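Local coordinates for protein geranyltranstransferase (IspA) (Helicobacter pylori, PDB 3LLW) that probably transfers prenyl groups in isoprenoid biosynthesis, as a magnesium-dependent enzyme of the FPP/GGPP synthase family, at residues Pro6-Tyr11 with Gln290-Ala295; Arg17-Leu22 with Gly48-Pro53. All coordinates share one frame; numbering follows the deposited sequence.

Interaction 1. Residues Pro6-Tyr11 with Gln290-Ala295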
loop_
_atom_site.group_PDB
_atom_site.type_symbol
_atom_site.label_atom_id
_atom_site.label_comp_id
_atom_site.label_asym_id
_atom_site.label_seq_id
_atom_site.Cartn_x
_atom_site.Cartn_y
_atom_site.Cartn_z
ATOM N N PRO A 6 -29.483 -6.999 -23.687
ATOM C CA PRO A 6 -28.108 -7.376 -24.055
ATOM C C PRO A 6 -27.004 -6.752 -23.198
ATOM O O PRO A 6 -26.099 -7.468 -22.772
ATOM C CB PRO A 6 -27.992 -6.914 -25.510
ATOM C CG PRO A 6 -29.381 -6.908 -26.006
ATOM C CD PRO A 6 -30.194 -6.438 -24.850
ATOM N N ASN A 7 -27.103 -5.447 -22.950
ATOM C CA ASN A 7 -26.192 -4.714 -22.070
ATOM C C ASN A 7 -26.047 -5.341 -20.671
ATOM O O ASN A 7 -24.936 -5.546 -20.182
ATOM C CB ASN A 7 -26.699 -3.281 -21.940
ATOM C CG ASN A 7 -25.909 -2.462 -20.942
ATOM O OD1 ASN A 7 -24.739 -2.148 -21.171
ATOM N ND2 ASN A 7 -26.560 -2.078 -19.838
ATOM N N LEU A 8 -27.183 -5.655 -20.058
ATOM C CA LEU A 8 -27.248 -6.201 -18.718
ATOM C C LEU A 8 -26.814 -7.658 -18.696
ATOM O O LEU A 8 -26.314 -8.160 -17.680
ATOM C CB LEU A 8 -28.688 -6.096 -18.224
ATOM C CG LEU A 8 -28.923 -6.159 -16.723
ATOM C CD1 LEU A 8 -28.072 -5.112 -16.029
ATOM C CD2 LEU A 8 -30.394 -5.948 -16.419
ATOM N N SER A 9 -27.018 -8.332 -19.826
ATOM C CA SER A 9 -26.667 -9.739 -19.991
ATOM C C SER A 9 -25.164 -9.864 -20.169
ATOM O O SER A 9 -24.543 -10.803 -19.655
ATOM C CB SER A 9 -27.382 -10.327 -21.215
ATOM O OG SER A 9 -27.385 -11.738 -21.177
ATOM N N PHE A 10 -24.598 -8.907 -20.909
ATOM C CA PHE A 10 -23.162 -8.815 -21.137
ATOM C C PHE A 10 -22.420 -8.542 -19.823
ATOM O O PHE A 10 -21.360 -9.116 -19.568
ATOM C CB PHE A 10 -22.868 -7.710 -22.157
ATOM C CG PHE A 10 -21.413 -7.381 -22.296
ATOM C CD1 PHE A 10 -20.584 -8.174 -23.081
ATOM C CD2 PHE A 10 -20.873 -6.266 -21.659
ATOM C CE1 PHE A 10 -19.228 -7.871 -23.218
ATOM C CE2 PHE A 10 -19.519 -5.959 -21.786
ATOM C CZ PHE A 10 -18.696 -6.763 -22.567
ATOM N N TYR A 11 -22.993 -7.654 -19.012
ATOM C CA TYR A 11 -22.429 -7.272 -17.727
ATOM C C TYR A 11 -22.427 -8.428 -16.732
ATOM O O TYR A 11 -21.411 -8.676 -16.078
ATOM C CB TYR A 11 -23.160 -6.051 -17.156
ATOM C CG TYR A 11 -22.946 -5.845 -15.668
ATOM C CD1 TYR A 11 -21.671 -5.574 -15.150
ATOM C CD2 TYR A 11 -24.016 -5.915 -14.778
ATOM C CE1 TYR A 11 -21.473 -5.397 -13.806
ATOM C CE2 TYR A 11 -23.826 -5.720 -13.423
ATOM C CZ TYR A 11 -22.548 -5.465 -12.944
ATOM O OH TYR A 11 -22.348 -5.278 -11.602
ATOM N N GLN A 290 -27.448 3.537 -15.940
ATOM C CA GLN A 290 -28.586 3.478 -15.040
ATOM C C GLN A 290 -29.087 2.039 -14.905
ATOM O O GLN A 290 -29.451 1.613 -13.804
ATOM C CB GLN A 290 -29.701 4.408 -15.521
ATOM C CG GLN A 290 -30.788 4.696 -14.484
ATOM C CD GLN A 290 -31.871 3.619 -14.420
ATOM O OE1 GLN A 290 -32.241 3.025 -15.440
ATOM N NE2 GLN A 290 -32.377 3.361 -13.213
ATOM N N GLU A 291 -29.073 1.306 -16.020
ATOM C CA GLU A 291 -29.602 -0.046 -16.077
ATOM C C GLU A 291 -28.746 -1.018 -15.264
ATOM O O GLU A 291 -29.282 -1.813 -14.487
ATOM C CB GLU A 291 -29.710 -0.501 -17.529
ATOM C CG GLU A 291 -30.464 -1.798 -17.739
ATOM C CD GLU A 291 -30.774 -2.077 -19.209
ATOM O OE1 GLU A 291 -29.841 -2.037 -20.054
ATOM O OE2 GLU A 291 -31.960 -2.339 -19.515
ATOM N N ASN A 292 -27.426 -0.941 -15.445
ATOM C CA ASN A 292 -26.482 -1.771 -14.690
ATOM C C ASN A 292 -26.509 -1.482 -13.187
ATOM O O ASN A 292 -26.574 -2.405 -12.372
ATOM C CB ASN A 292 -25.056 -1.618 -15.239
ATOM C CG ASN A 292 -24.881 -2.250 -16.609
ATOM O OD1 ASN A 292 -25.829 -2.776 -17.185
ATOM N ND2 ASN A 292 -23.661 -2.197 -17.139
ATOM N N LEU A 293 -26.474 -0.200 -12.831
ATOM C CA LEU A 293 -26.535 0.200 -11.434
ATOM C C LEU A 293 -27.849 -0.192 -10.768
ATOM O O LEU A 293 -27.839 -0.765 -9.680
ATOM C CB LEU A 293 -26.244 1.694 -11.270
ATOM C CG LEU A 293 -24.792 2.118 -11.549
ATOM C CD1 LEU A 293 -24.628 3.610 -11.373
ATOM C CD2 LEU A 293 -23.817 1.363 -10.661
ATOM N N ASN A 294 -28.963 0.078 -11.449
ATOM C CA ASN A 294 -30.297 -0.285 -10.974
ATOM C C ASN A 294 -30.409 -1.774 -10.670
ATOM O O ASN A 294 -30.928 -2.148 -9.610
ATOM C CB ASN A 294 -31.352 0.152 -11.997
ATOM C CG ASN A 294 -32.775 -0.098 -11.541
ATOM O OD1 ASN A 294 -33.456 -0.953 -12.098
ATOM N ND2 ASN A 294 -33.238 0.660 -10.549
ATOM N N ALA A 295 -29.884 -2.602 -11.576
ATOM C CA ALA A 295 -29.959 -4.056 -11.439
ATOM C C ALA A 295 -29.173 -4.550 -10.238
ATOM O O ALA A 295 -29.658 -5.390 -9.477
ATOM C CB ALA A 295 -29.465 -4.729 -12.684
#
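Asn7 and Asn292 meet tip to tip between two helices, with their amide planes only 5° apart. Asn7 ND2 lies 2.8 Å from Asn292 OD1. Asn7 has CG anti to its backbone N, which sends the amide across toward 290-295. Asn292 has the other arrangement, CG beside its backbone N, which brings the amide across to meet that of Asn7. Asn7 ND2 also gives a hydrogen bond to Glu291 OE1, at 3.3 Å and moderately bent, with OE1 somewhat off the amide plane. The carboxylate and the Asn7 amide are nearly coplanar. The bond uses the anti lone pair of OE1, the one away from OE2. Glu291 reaches this point with an extended chain that runs past Asn7 in the opposite direction. OE1 also has a weak hydrogen bond with Ser5 OG. The helices concerned are 6-23 and 287-301, the first and last of this mostly helical fold of the prenyl synthases. The two short segments cross at -56°, with axes 9.7 Å apart at closest approach. Their closest CA atoms are those of Leu8 and Asn292. Leu8 provides the apolar part of the contact. Its branch CD1 packs on Ala295 CB at 3.6 Å and also sits 3.4 Å from Asn292 OD1. CD2 rests more loosely on the same methyl of Ala295. On the Tyr11 side, the Asn292 amide slides past the ring, tilted 20° from its plane. Asn292 ND2 comes within 3.9 Å of Tyr11 CB. Asn292 ND2 bonds to Ala58 O, and Tyr11 OH bonds to Lys54 O, so both buried groups are satisfied by helix 51-63.

Interaction 2. Residues Arg17-Leu22 with Gly48-Pro53. With SO4 (sulfate ion), chain F.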
loop_
_atom_site.group_PDB
_atom_site.type_symbol
_atom_site.label_atom_id
_atom_site.label_comp_id
_atom_site.label_asym_id
_atom_site.label_seq_id
_atom_site.Cartn_x
_atom_site.Cartn_y
_atom_site.Cartn_z
ATOM N N ARG A 17 -16.996 -13.937 -15.450
ATOM C CA ARG A 17 -15.667 -14.040 -16.029
ATOM C C ARG A 17 -14.603 -13.365 -15.157
ATOM O O ARG A 17 -13.435 -13.774 -15.181
ATOM C CB ARG A 17 -15.638 -13.433 -17.434
ATOM C CG ARG A 17 -16.247 -14.288 -18.529
ATOM C CD ARG A 17 -16.268 -13.500 -19.837
ATOM N NE ARG A 17 -16.630 -14.332 -20.982
ATOM C CZ ARG A 17 -16.601 -13.941 -22.257
ATOM N NH1 ARG A 17 -16.218 -12.706 -22.588
ATOM N NH2 ARG A 17 -16.960 -14.797 -23.208
ATOM N N PHE A 18 -14.983 -12.328 -14.406
ATOM C CA PHE A 18 -14.038 -11.742 -13.467
ATOM C C PHE A 18 -13.745 -12.742 -12.353
ATOM O O PHE A 18 -12.595 -12.874 -11.925
ATOM C CB PHE A 18 -14.510 -10.417 -12.855
ATOM C CG PHE A 18 -13.735 -10.033 -11.608
ATOM C CD1 PHE A 18 -12.442 -9.517 -11.712
ATOM C CD2 PHE A 18 -14.274 -10.253 -10.333
ATOM C CE1 PHE A 18 -11.713 -9.193 -10.578
ATOM C CE2 PHE A 18 -13.545 -9.939 -9.173
ATOM C CZ PHE A 18 -12.269 -9.402 -9.293
ATOM N N GLU A 19 -14.784 -13.430 -11.889
ATOM C CA GLU A 19 -14.643 -14.381 -10.784
ATOM C C GLU A 19 -13.689 -15.524 -11.146
ATOM O O GLU A 19 -12.938 -16.013 -10.300
ATOM C CB GLU A 19 -16.020 -14.888 -10.330
ATOM C CG GLU A 19 -16.013 -16.033 -9.281
ATOM C CD GLU A 19 -15.300 -15.683 -7.963
ATOM O OE1 GLU A 19 -15.788 -14.812 -7.212
ATOM O OE2 GLU A 19 -14.258 -16.306 -7.665
ATOM N N SER A 20 -13.685 -15.916 -12.416
ATOM C CA SER A 20 -12.828 -17.001 -12.869
ATOM C C SER A 20 -11.365 -16.552 -12.923
ATOM O O SER A 20 -10.469 -17.276 -12.487
ATOM C CB SER A 20 -13.298 -17.515 -14.228
ATOM O OG SER A 20 -12.805 -18.814 -14.455
ATOM N N PHE A 21 -11.147 -15.347 -13.451
ATOM C CA PHE A 21 -9.845 -14.679 -13.463
ATOM C C PHE A 21 -9.195 -14.610 -12.068
ATOM O O PHE A 21 -8.001 -14.859 -11.921
ATOM C CB PHE A 21 -10.025 -13.275 -14.054
ATOM C CG PHE A 21 -8.803 -12.403 -14.002
ATOM C CD1 PHE A 21 -7.939 -12.333 -15.096
ATOM C CD2 PHE A 21 -8.552 -11.581 -12.897
ATOM C CE1 PHE A 21 -6.814 -11.494 -15.075
ATOM C CE2 PHE A 21 -7.433 -10.745 -12.865
ATOM C CZ PHE A 21 -6.562 -10.698 -13.954
ATOM N N LEU A 22 -9.983 -14.346 -11.064
ATOM C CA LEU A 22 -9.489 -14.238 -9.733
ATOM C C LEU A 22 -9.104 -15.606 -9.185
ATOM O O LEU A 22 -8.126 -15.753 -8.513
ATOM C CB LEU A 22 -10.539 -13.551 -8.886
ATOM C CG LEU A 22 -10.402 -13.444 -7.391
ATOM C CD1 LEU A 22 -11.291 -12.405 -6.845
ATOM C CD2 LEU A 22 -10.637 -14.737 -6.715
ATOM N N GLY A 48 -15.645 -13.371 -0.742
ATOM C CA GLY A 48 -16.273 -13.098 -2.022
ATOM C C GLY A 48 -17.742 -13.158 -2.363
ATOM O O GLY A 48 -18.228 -14.172 -2.860
ATOM N N LYS A 49 -18.435 -12.048 -2.141
ATOM C CA LYS A 49 -19.618 -11.737 -2.929
ATOM C C LYS A 49 -19.222 -10.779 -4.059
ATOM O O LYS A 49 -19.973 -10.610 -5.020
ATOM C CB LYS A 49 -20.746 -11.175 -2.058
ATOM C CG LYS A 49 -21.802 -12.213 -1.665
ATOM C CD LYS A 49 -23.046 -12.108 -2.548
ATOM C CE LYS A 49 -23.522 -13.474 -3.032
ATOM N NZ LYS A 49 -22.654 -14.006 -4.134
ATOM N N ARG A 50 -18.032 -10.178 -3.931
ATOM C CA ARG A 50 -17.388 -9.335 -4.965
ATOM C C ARG A 50 -18.163 -8.044 -5.252
ATOM O O ARG A 50 -18.197 -7.572 -6.397
ATOM C CB ARG A 50 -17.167 -10.117 -6.286
ATOM C CG ARG A 50 -15.910 -10.977 -6.440
ATOM C CD ARG A 50 -15.242 -11.405 -5.137
ATOM N NE ARG A 50 -14.767 -12.789 -5.173
ATOM C CZ ARG A 50 -13.807 -13.284 -4.400
ATOM N NH1 ARG A 50 -13.470 -14.563 -4.509
ATOM N NH2 ARG A 50 -13.181 -12.510 -3.517
ATOM N N PHE A 51 -18.771 -7.463 -4.220
ATOM C CA PHE A 51 -19.596 -6.283 -4.405
ATOM C C PHE A 51 -18.831 -5.129 -5.067
ATOM O O PHE A 51 -19.346 -4.491 -5.976
ATOM C CB PHE A 51 -20.257 -5.834 -3.093
ATOM C CG PHE A 51 -21.225 -4.680 -3.263
ATOM C CD1 PHE A 51 -22.308 -4.778 -4.144
ATOM C CD2 PHE A 51 -21.054 -3.495 -2.552
ATOM C CE1 PHE A 51 -23.199 -3.715 -4.305
ATOM C CE2 PHE A 51 -21.943 -2.432 -2.701
ATOM C CZ PHE A 51 -23.012 -2.537 -3.583
ATOM N N ARG A 52 -17.596 -4.893 -4.631
ATOM C CA ARG A 52 -16.819 -3.774 -5.141
ATOM C C ARG A 52 -16.346 -3.935 -6.590
ATOM O O ARG A 52 -16.539 -3.005 -7.365
ATOM C CB ARG A 52 -15.678 -3.388 -4.187
ATOM C CG ARG A 52 -16.170 -2.770 -2.912
ATOM C CD ARG A 52 -15.460 -3.375 -1.717
ATOM N NE ARG A 52 -16.108 -2.965 -0.482
ATOM C CZ ARG A 52 -16.936 -3.732 0.219
ATOM N NH1 ARG A 52 -17.480 -3.250 1.322
ATOM N NH2 ARG A 52 -17.205 -4.981 -0.167
ATOM N N PRO A 53 -15.728 -5.089 -6.960
ATOM C CA PRO A 53 -15.483 -5.271 -8.387
ATOM C C PRO A 53 -16.742 -5.238 -9.259
ATOM O O PRO A 53 -16.699 -4.681 -10.359
ATOM C CB PRO A 53 -14.813 -6.642 -8.463
ATOM C CG PRO A 53 -14.226 -6.859 -7.125
ATOM C CD PRO A 53 -15.179 -6.219 -6.179
HETATM S S SO4 F . -18.524 -8.397 0.356
HETATM O O1 SO4 F . -17.535 -9.239 1.051
HETATM O O2 SO4 F . -18.638 -7.097 1.024
HETATM O O3 SO4 F . -18.157 -8.199 -1.052
HETATM O O4 SO4 F . -19.827 -9.055 0.432
#
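Arg50 carries this buried contact, and its CB points toward the 17-22 segment of helix 6-23. Arg50 CG meets the edge of the Phe18 ring, lying in the ring plane, 3.8 Å from Phe18 CE2. The chain then bends at chi2 and chi3, so CD passes Glu19 OE1. Arg50 NE gives a nearly straight hydrogen bond (171°) to Glu19 OE1 at 3.0 Å, part of a salt bridge. It meets the syn lone pair, and OE1 lies in the guanidinium plane. The guanidinium has a neighbour on each face. Leu22 CD1 sits over the centre of one face, 3.6 Å from Arg50 CZ. Gly48 CA covers the opposite face, nearer the rim. Arg50 NH1 touches Leu22 CD2 at 3.6 Å. NH2 makes a salt bridge with Glu84 OE2 of helix 73-94 and a hydrogen bond to Val44 O. Beside this, Pro53 CB packs 3.6 Å from Phe18 CE2. Arg50 is also the N-cap residue of helix 51-63. At that helix start a sulfate, probably from the crystallisation liquor, accepts a hydrogen bond from Arg52 NH2 on O2 (2.8 Å) and a weak one from Phe51 N on O3. Gly48-Pro53 reads Gly-Lys-Arg-Phe-Arg-Pro, the family GKRxRP motif. Arg50 is held by Glu19 and Glu84. In relatives the lysine and second arginine, here Lys49 and Arg52, bind the diphosphate of isopentenyl diphosphate, so the sulfate may mark a phosphate position.

From the N terminus, the chain enters helix 6-23 and uses it twice. Residues 17-22 meet 48-53 soon afterwards, so interaction 2 closes a short loop with 25 residues between its segments. Residues 6-11 find their partner only near the C terminus, at 290-295, so interaction 1 closes after 278 intervening residues. The short loop therefore lies wholly within the long one. The two contacts do not touch, and their centres are about 16 Å apart. Interaction 1 brings the two ends of the chain together. Interaction 2 ties the first helix to the start of helix 51-63, whose body also reaches interaction 1.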